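Local coordinates for protein genome packaging NTPase B204 (Sulfolobus turreted icosahedral virus 2, PDB 4KFU) that probably hydrolyses ATP to power the packaging of viral DNA into the capsid, as a P-loop NTPase of the FtsK-HerA superfamily, at residues A[29-42]-A[95-108]. Numbering follows the deposited sequence. Where two conformers were deposited one is given.
Sequences LKAHKISYIIDDHN and YGTTVLIIDEAYYH. With ZN (zinc ion), chain L.
Two neighbouring parallel strands of the P-loop NTPase core sheet, 35-40 and 98-102, pair here and splay at their C-terminal ends into a zinc site. Four backbone bonds form the ladder, V99 N to S35 O, I37 N to V99 O, I101 N to I37 O and D39 N to I101 O, the last at 2.7 Å; D103 N to D39 O is weak. On the face carrying Y36, I38, V99 and I101, I38 and I101 run alongside each other in the same direction, against I26 of helix 17-31. L29 from that helix lies roughly perpendicular to V99, CD1 to CG2 4.0 Å. On the other face, L100 CD1 packs on I37 CB, and I37 in turn touches S88 and H91 of helix 78-95.

The zinc ion is held by both carboxylate oxygens of D39, by H41 NE2 at 2.1 Å and by H108 NE2 at 2.0 Å, with D73 completing the site. D39 CG, anti to the backbone nitrogen (chi1 176°), carries the carboxylate toward the metal; its plane lies 21° from that of the H108 ring, with OD2 at the ring edge. Y107 CD2 lies over one face of the H41 ring, 3.6 Å from CG. D103, just past the strand end, has the place expected of the Walker B aspartate; OD2 bonds to Y50 and to S18 of the Walker A motif, close to a bound magnesium ion. E104 is a second-shell residue holding H41: OE1 accepts from H41 N at 3.3 Å and, through its anti lone pair, from H41 ND1 at 3.2 Å, the carboxylate standing 89° to the imidazole plane, while ND1 is shared weakly with D103 O at 2.7 Å.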
loop_
_atom_site.group_PDB
_atom_site.type_symbol
_atom_site.label_atom_id
_atom_site.label_comp_id
_atom_site.label_asym_id
_atom_site.label_seq_id
_atom_site.Cartn_x
_atom_site.Cartn_y
_atom_site.Cartn_z
ATOM N N LEU A 29 3.534 -2.083 13.177
ATOM C CA LEU A 29 4.749 -2.677 12.650
ATOM C C LEU A 29 5.886 -2.440 13.623
ATOM O O LEU A 29 6.519 -3.392 14.079
ATOM C CB LEU A 29 5.085 -2.099 11.277
ATOM C CG LEU A 29 4.073 -2.522 10.218
ATOM C CD1 LEU A 29 4.389 -1.887 8.866
ATOM C CD2 LEU A 29 4.043 -4.036 10.129
ATOM N N LYS A 30 6.114 -1.168 13.954
ATOM C CA LYS A 30 7.186 -0.778 14.864
ATOM C C LYS A 30 7.061 -1.465 16.215
ATOM O O LYS A 30 8.065 -1.842 16.822
ATOM C CB LYS A 30 7.218 0.738 15.038
ATOM C CG LYS A 30 7.667 1.487 13.791
ATOM C CD LYS A 30 8.991 2.203 14.011
ATOM C CE LYS A 30 8.867 3.341 14.999
ATOM N NZ LYS A 30 10.217 3.803 15.433
ATOM N N ALA A 31 5.825 -1.643 16.672
ATOM C CA ALA A 31 5.571 -2.313 17.943
ATOM C C ALA A 31 6.002 -3.780 17.894
ATOM O O ALA A 31 6.508 -4.321 18.882
ATOM C CB ALA A 31 4.097 -2.197 18.327
ATOM N N HIS A 32 5.805 -4.422 16.748
ATOM C CA HIS A 32 6.231 -5.814 16.583
ATOM C C HIS A 32 7.666 -5.946 16.061
ATOM O O HIS A 32 8.079 -7.035 15.671
ATOM C CB HIS A 32 5.276 -6.571 15.659
ATOM C CG HIS A 32 3.956 -6.897 16.285
ATOM N ND1 HIS A 32 3.064 -5.930 16.695
ATOM C CD2 HIS A 32 3.373 -8.089 16.562
ATOM C CE1 HIS A 32 1.988 -6.511 17.201
ATOM N NE2 HIS A 32 2.153 -7.821 17.133
ATOM N N LYS A 33 8.410 -4.842 16.059
ATOM C CA LYS A 33 9.788 -4.821 15.558
ATOM C C LYS A 33 9.903 -5.262 14.094
ATOM O O LYS A 33 10.824 -6.006 13.727
ATOM C CB LYS A 33 10.713 -5.670 16.445
ATOM N N ILE A 34 8.968 -4.797 13.268
ATOM C CA ILE A 34 8.966 -5.093 11.834
ATOM C C ILE A 34 9.422 -3.862 11.044
ATOM O O ILE A 34 8.853 -2.775 11.185
ATOM C CB ILE A 34 7.570 -5.552 11.365
ATOM C CG1 ILE A 34 7.231 -6.912 11.982
ATOM C CG2 ILE A 34 7.510 -5.631 9.843
ATOM C CD1 ILE A 34 5.744 -7.219 12.026
ATOM N N SER A 35 10.443 -4.042 10.210
ATOM C CA SER A 35 11.014 -2.934 9.454
ATOM C C SER A 35 10.107 -2.508 8.300
ATOM O O SER A 35 9.262 -3.275 7.837
ATOM C CB SER A 35 12.387 -3.321 8.899
ATOM O OG SER A 35 12.267 -4.329 7.913
ATOM N N TYR A 36 10.278 -1.273 7.841
ATOM C CA TYR A 36 9.549 -0.828 6.663
ATOM C C TYR A 36 10.344 0.126 5.781
ATOM O O TYR A 36 11.257 0.833 6.241
ATOM C CB TYR A 36 8.176 -0.239 7.031
ATOM C CG TYR A 36 8.215 0.936 7.989
ATOM C CD1 TYR A 36 8.650 2.191 7.571
ATOM C CD2 TYR A 36 7.783 0.799 9.302
ATOM C CE1 TYR A 36 8.678 3.267 8.439
ATOM C CE2 TYR A 36 7.808 1.870 10.175
ATOM C CZ TYR A 36 8.258 3.099 9.736
ATOM O OH TYR A 36 8.276 4.176 10.594
ATOM N N ILE A 37 9.983 0.115 4.502
ATOM C CA ILE A 37 10.520 1.017 3.499
ATOM C C ILE A 37 9.339 1.775 2.902
ATOM O O ILE A 37 8.374 1.149 2.418
ATOM C CB ILE A 37 11.219 0.229 2.366
ATOM C CG1 ILE A 37 12.284 -0.711 2.939
ATOM C CG2 ILE A 37 11.818 1.175 1.334
ATOM C CD1 ILE A 37 12.823 -1.710 1.932
ATOM N N ILE A 38 9.386 3.108 2.934
ATOM C CA ILE A 38 8.301 3.893 2.343
ATOM C C ILE A 38 8.694 4.564 1.026
ATOM O O ILE A 38 9.614 5.402 0.988
ATOM C CB ILE A 38 7.794 4.989 3.310
ATOM C CG1 ILE A 38 7.433 4.383 4.672
ATOM C CG2 ILE A 38 6.611 5.723 2.701
ATOM C CD1 ILE A 38 7.039 5.429 5.724
ATOM N N ASP A 39 7.983 4.202 -0.042
ATOM C CA ASP A 39 8.125 4.828 -1.357
ATOM C C ASP A 39 7.177 6.024 -1.389
ATOM O O ASP A 39 5.959 5.863 -1.539
ATOM C CB ASP A 39 7.789 3.796 -2.447
ATOM C CG ASP A 39 7.799 4.371 -3.865
ATOM O OD1 ASP A 39 8.392 5.437 -4.107
ATOM O OD2 ASP A 39 7.195 3.743 -4.769
ATOM N N ASP A 40 7.746 7.220 -1.230
ATOM C CA ASP A 40 6.991 8.471 -1.010
ATOM C C ASP A 40 7.026 9.360 -2.261
ATOM O O ASP A 40 8.102 9.658 -2.795
ATOM C CB ASP A 40 7.624 9.215 0.178
ATOM C CG ASP A 40 6.749 10.349 0.734
ATOM O OD1 ASP A 40 5.829 10.842 0.041
ATOM O OD2 ASP A 40 7.007 10.765 1.883
ATOM N N HIS A 41 5.860 9.796 -2.727
ATOM C CA HIS A 41 5.794 10.591 -3.950
ATOM C C HIS A 41 5.387 12.045 -3.720
ATOM O O HIS A 41 5.370 12.848 -4.657
ATOM C CB HIS A 41 4.841 9.925 -4.950
ATOM C CG HIS A 41 5.179 8.489 -5.218
ATOM N ND1 HIS A 41 4.564 7.445 -4.558
ATOM C CD2 HIS A 41 6.099 7.932 -6.036
ATOM C CE1 HIS A 41 5.074 6.300 -4.985
ATOM N NE2 HIS A 41 6.016 6.569 -5.876
ATOM N N ASN A 42 5.084 12.381 -2.470
ATOM C CA ASN A 42 4.522 13.690 -2.136
ATOM C C ASN A 42 5.493 14.615 -1.412
ATOM O O ASN A 42 5.822 14.386 -0.241
ATOM C CB ASN A 42 3.276 13.522 -1.267
ATOM C CG ASN A 42 2.062 13.116 -2.062
ATOM O OD1 ASN A 42 2.142 12.883 -3.269
ATOM N ND2 ASN A 42 0.917 13.020 -1.384
ATOM N N TYR A 95 17.208 -7.395 7.482
ATOM C CA TYR A 95 16.285 -7.098 8.581
ATOM C C TYR A 95 15.146 -8.094 8.750
ATOM O O TYR A 95 14.301 -7.910 9.620
ATOM C CB TYR A 95 15.704 -5.688 8.440
ATOM C CG TYR A 95 16.713 -4.594 8.687
ATOM C CD1 TYR A 95 17.232 -3.846 7.639
ATOM C CD2 TYR A 95 17.163 -4.323 9.973
ATOM C CE1 TYR A 95 18.173 -2.846 7.865
ATOM C CE2 TYR A 95 18.097 -3.332 10.213
ATOM C CZ TYR A 95 18.597 -2.595 9.157
ATOM O OH TYR A 95 19.525 -1.605 9.403
ATOM N N GLY A 96 15.112 -9.143 7.934
ATOM C CA GLY A 96 14.004 -10.089 7.999
ATOM C C GLY A 96 12.767 -9.522 7.313
ATOM O O GLY A 96 12.861 -8.523 6.595
ATOM N N THR A 97 11.610 -10.141 7.535
ATOM C CA THR A 97 10.388 -9.737 6.826
ATOM C C THR A 97 10.082 -8.245 6.963
ATOM O O THR A 97 9.979 -7.708 8.066
ATOM C CB THR A 97 9.156 -10.576 7.230
ATOM O OG1 THR A 97 9.450 -11.964 7.045
ATOM C CG2 THR A 97 7.958 -10.216 6.351
ATOM N N THR A 98 9.961 -7.580 5.821
ATOM C CA THR A 98 9.825 -6.128 5.772
ATOM C C THR A 98 8.552 -5.752 5.009
ATOM O O THR A 98 8.167 -6.441 4.066
ATOM C CB THR A 98 11.059 -5.510 5.050
ATOM O OG1 THR A 98 12.245 -5.770 5.815
ATOM C CG2 THR A 98 10.905 -4.002 4.853
ATOM N N VAL A 99 7.890 -4.676 5.423
ATOM C CA VAL A 99 6.795 -4.134 4.634
ATOM C C VAL A 99 7.220 -2.964 3.740
ATOM O O VAL A 99 7.738 -1.945 4.222
ATOM C CB VAL A 99 5.627 -3.697 5.524
ATOM C CG1 VAL A 99 4.498 -3.209 4.652
ATOM C CG2 VAL A 99 5.173 -4.871 6.384
ATOM N N LEU A 100 7.019 -3.127 2.435
ATOM C CA LEU A 100 7.221 -2.038 1.486
ATOM C C LEU A 100 5.915 -1.239 1.361
ATOM O O LEU A 100 4.911 -1.759 0.865
ATOM C CB LEU A 100 7.636 -2.590 0.118
ATOM C CG LEU A 100 7.862 -1.556 -0.987
ATOM C CD1 LEU A 100 8.889 -0.479 -0.545
ATOM C CD2 LEU A 100 8.287 -2.216 -2.321
ATOM N N ILE A 101 5.938 0.012 1.817
ATOM C CA ILE A 101 4.775 0.890 1.792
ATOM C C ILE A 101 4.830 1.873 0.634
ATOM O O ILE A 101 5.776 2.658 0.502
ATOM C CB ILE A 101 4.660 1.697 3.099
ATOM C CG1 ILE A 101 4.749 0.762 4.310
ATOM C CG2 ILE A 101 3.362 2.514 3.119
ATOM C CD1 ILE A 101 4.499 1.456 5.658
ATOM N N ILE A 102 3.803 1.829 -0.207
ATOM C CA ILE A 102 3.769 2.637 -1.416
ATOM C C ILE A 102 2.533 3.508 -1.430
ATOM O O ILE A 102 1.444 3.054 -1.797
ATOM C CB ILE A 102 3.786 1.766 -2.680
ATOM C CG1 ILE A 102 4.881 0.703 -2.564
ATOM C CG2 ILE A 102 4.025 2.627 -3.945
ATOM C CD1 ILE A 102 5.197 0.037 -3.862
ATOM N N ASP A 103 2.689 4.760 -1.009
ATOM C CA ASP A 103 1.573 5.701 -1.107
ATOM C C ASP A 103 1.515 6.206 -2.541
ATOM O O ASP A 103 2.533 6.171 -3.255
ATOM C CB ASP A 103 1.701 6.842 -0.098
ATOM C CG ASP A 103 0.364 7.171 0.583
ATOM O OD1 ASP A 103 -0.699 6.973 -0.061
ATOM O OD2 ASP A 103 0.370 7.617 1.759
ATOM N N GLU A 104 0.328 6.618 -2.985
ATOM C CA GLU A 104 0.120 6.981 -4.390
ATOM C C GLU A 104 0.597 5.860 -5.325
ATOM O O GLU A 104 1.362 6.103 -6.269
ATOM C CB GLU A 104 0.834 8.303 -4.718
ATOM C CG GLU A 104 0.518 9.469 -3.748
ATOM C CD GLU A 104 1.489 9.575 -2.554
ATOM O OE1 GLU A 104 2.644 9.078 -2.640
ATOM O OE2 GLU A 104 1.099 10.170 -1.517
ATOM N N ALA A 105 0.150 4.632 -5.062
ATOM C CA ALA A 105 0.658 3.465 -5.783
ATOM C C ALA A 105 0.328 3.421 -7.272
ATOM O O ALA A 105 0.829 2.550 -7.975
ATOM C CB ALA A 105 0.228 2.162 -5.102
ATOM N N TYR A 106 -0.508 4.336 -7.763
ATOM C CA TYR A 106 -0.826 4.352 -9.195
ATOM C C TYR A 106 0.385 4.701 -10.058
ATOM O O TYR A 106 0.358 4.521 -11.275
ATOM C CB TYR A 106 -1.985 5.301 -9.506
ATOM C CG TYR A 106 -1.764 6.710 -9.026
ATOM C CD1 TYR A 106 -1.028 7.620 -9.781
ATOM C CD2 TYR A 106 -2.292 7.135 -7.811
ATOM C CE1 TYR A 106 -0.821 8.922 -9.331
ATOM C CE2 TYR A 106 -2.095 8.427 -7.354
ATOM C CZ TYR A 106 -1.362 9.315 -8.114
ATOM O OH TYR A 106 -1.178 10.597 -7.640
ATOM N N TYR A 107 1.442 5.226 -9.452
ATOM C CA TYR A 107 2.639 5.501 -10.241
ATOM C C TYR A 107 3.285 4.234 -10.767
ATOM O O TYR A 107 3.856 4.242 -11.853
ATOM C CB TYR A 107 3.655 6.297 -9.430
ATOM C CG TYR A 107 3.217 7.715 -9.231
ATOM C CD1 TYR A 107 3.056 8.570 -10.320
ATOM C CD2 TYR A 107 2.937 8.196 -7.966
ATOM C CE1 TYR A 107 2.633 9.883 -10.141
ATOM C CE2 TYR A 107 2.518 9.500 -7.776
ATOM C CZ TYR A 107 2.367 10.340 -8.865
ATOM O OH TYR A 107 1.942 11.641 -8.666
ATOM N N HIS A 108 3.185 3.148 -10.003
ATOM C CA HIS A 108 3.904 1.909 -10.345
ATOM C C HIS A 108 2.982 0.752 -10.710
ATOM O O HIS A 108 3.422 -0.237 -11.305
ATOM C CB HIS A 108 4.793 1.495 -9.169
ATOM C CG HIS A 108 5.780 2.548 -8.766
ATOM N ND1 HIS A 108 6.564 3.208 -9.688
ATOM C CD2 HIS A 108 6.118 3.036 -7.555
ATOM C CE1 HIS A 108 7.334 4.080 -9.054
ATOM N NE2 HIS A 108 7.088 3.990 -7.764
HETATM ZN ZN ZN L . 7.607 5.322 -6.336
#